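Antibiotic biosynthesis monooxygenase (Thermus thermophilus, PDB 1IUJ) is of unknown function but may act as a monooxygenase, and probably pairs with a second copy of itself through its beta-strands. Local coordinates at the interface of chains A and B. Residues are numbered along the deposited sequence; one frame, centred on the assembly and turned at random. Chains: chain A/B, hypothetical protein TT1380.

The interface of chains A and B. Residues chain A 37-41; chain B 1, 97, 99-100.
An antiparallel strand pairing joins the two subunits: strand 91-100 of chain B runs along strand 35-43 of chain A, with A:Leu39 opposite B:Asp100, A:Val40 opposite B:Leu99 and, after a one-residue slip of register as in a beta-bulge, A:Leu41 opposite B:Val97. The amide N of A:Val40 donates to the carbonyl O of B:Leu99 at 2.9 Å; the return bond, from B:Leu99 N to A:Val40 O, is weak at 3.4 Å. Near the pairing's end A:Arg37 grips B:Asp100 side-on in a bidentate salt bridge. NE of A:Arg37 donates to OD1 of B:Asp100 at 2.9 Å and its NH2 to OD2 of the acid at 2.8 Å, both bonds nearly straight and each using the syn side of its carboxylate oxygen. The guanidinium and carboxylate lie almost coplanar, 17° apart, a two-point hold that should fix the rotation of the carboxylate. A:Arg37 reaches it fully extended, CG trans to the backbone N (chi1 -176°). CD2 of A:Leu39 sits against one face of the carboxylate, 3.6 Å from CG of B:Asp100, the side chains side by side and pointing the same way; this methyl also meets CE of B:Met1 and CG1 of B:Val97. Farther along, CD2 of A:Leu41 touches CG2 of B:Val97 at 3.6 Å. A:Val40 instead runs beside B:Leu99, CG2 against CB at 3.8 Å. Repeated by two-fold symmetry, this contact probably helps hold a dimer together, as expected for this family, extending each subunit's sheet with its partner's strand.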
loop_
_atom_site.group_PDB
_atom_site.type_symbol
_atom_site.label_atom_id
_atom_site.label_comp_id
_atom_site.label_asym_id
_atom_site.label_seq_id
_atom_site.Cartn_x
_atom_site.Cartn_y
_atom_site.Cartn_z
ATOM N N ARG A 37 5.159 -5.190 10.148
ATOM C CA ARG A 37 6.028 -4.240 9.487
ATOM C C ARG A 37 5.309 -2.944 9.189
ATOM O O ARG A 37 4.099 -2.932 9.016
ATOM C CB ARG A 37 6.505 -4.896 8.207
ATOM C CG ARG A 37 7.524 -4.124 7.371
ATOM C CD ARG A 37 7.788 -4.880 6.115
ATOM N NE ARG A 37 8.883 -4.361 5.293
ATOM C CZ ARG A 37 9.308 -4.966 4.186
ATOM N NH1 ARG A 37 8.748 -6.098 3.789
ATOM N NH2 ARG A 37 10.298 -4.447 3.455
ATOM N N ASN A 38 6.075 -1.863 9.136
ATOM C CA ASN A 38 5.512 -0.561 8.780
ATOM C C ASN A 38 6.389 0.081 7.731
ATOM O O ASN A 38 7.613 -0.021 7.798
ATOM C CB ASN A 38 5.487 0.305 10.034
ATOM C CG ASN A 38 5.014 1.706 9.774
ATOM O OD1 ASN A 38 5.838 2.656 9.709
ATOM N ND2 ASN A 38 3.698 1.877 9.690
ATOM N N LEU A 39 5.765 0.698 6.733
ATOM C CA LEU A 39 6.497 1.402 5.680
ATOM C C LEU A 39 5.899 2.783 5.561
ATOM O O LEU A 39 4.678 2.922 5.663
ATOM C CB LEU A 39 6.367 0.680 4.345
ATOM C CG LEU A 39 7.143 -0.628 4.486
ATOM C CD1 LEU A 39 6.197 -1.786 4.534
ATOM C CD2 LEU A 39 8.220 -0.756 3.406
ATOM N N VAL A 40 6.735 3.802 5.407
ATOM C CA VAL A 40 6.230 5.140 5.092
ATOM C C VAL A 40 6.601 5.363 3.631
ATOM O O VAL A 40 7.769 5.232 3.291
ATOM C CB VAL A 40 6.849 6.234 5.960
ATOM C CG1 VAL A 40 6.284 7.609 5.599
ATOM C CG2 VAL A 40 6.623 5.948 7.484
ATOM N N LEU A 41 5.610 5.666 2.775
ATOM C CA LEU A 41 5.814 5.790 1.311
ATOM C C LEU A 41 5.573 7.248 0.876
ATOM O O LEU A 41 4.504 7.838 1.132
ATOM C CB LEU A 41 4.796 4.911 0.592
ATOM C CG LEU A 41 4.790 3.468 1.051
ATOM C CD1 LEU A 41 3.649 2.716 0.397
ATOM C CD2 LEU A 41 6.131 2.810 0.782
ATOM N N MET B 1 13.965 1.656 -2.439
ATOM C CA MET B 1 12.851 0.741 -2.838
ATOM C C MET B 1 11.678 1.538 -3.395
ATOM O O MET B 1 11.308 2.584 -2.851
ATOM C CB MET B 1 12.437 -0.158 -1.663
ATOM C CG MET B 1 11.674 -1.373 -2.098
ATOM S SD MET B 1 11.273 -2.593 -0.815
ATOM C CE MET B 1 10.131 -1.695 0.059
ATOM N N VAL B 97 10.081 4.434 -0.925
ATOM C CA VAL B 97 10.019 4.080 0.500
ATOM C C VAL B 97 10.938 5.010 1.288
ATOM O O VAL B 97 12.137 5.125 0.952
ATOM C CB VAL B 97 10.410 2.603 0.727
ATOM C CG1 VAL B 97 10.489 2.282 2.231
ATOM C CG2 VAL B 97 9.441 1.695 0.063
ATOM N N LEU B 99 10.775 5.091 4.948
ATOM C CA LEU B 99 11.013 4.432 6.245
ATOM C C LEU B 99 10.494 3.022 6.115
ATOM O O LEU B 99 9.426 2.783 5.544
ATOM C CB LEU B 99 10.301 5.160 7.380
ATOM C CG LEU B 99 10.924 5.046 8.777
ATOM C CD1 LEU B 99 12.263 5.831 8.863
ATOM C CD2 LEU B 99 9.951 5.578 9.846
ATOM N N ASP B 100 11.253 2.077 6.660
ATOM C CA ASP B 100 10.872 0.680 6.652
ATOM C C ASP B 100 11.340 0.087 7.967
ATOM O O ASP B 100 12.529 0.139 8.279
ATOM C CB ASP B 100 11.560 0.004 5.464
ATOM C CG ASP B 100 11.206 -1.461 5.287
ATOM O OD1 ASP B 100 10.481 -2.052 6.136
ATOM O OD2 ASP B 100 11.616 -2.105 4.289
#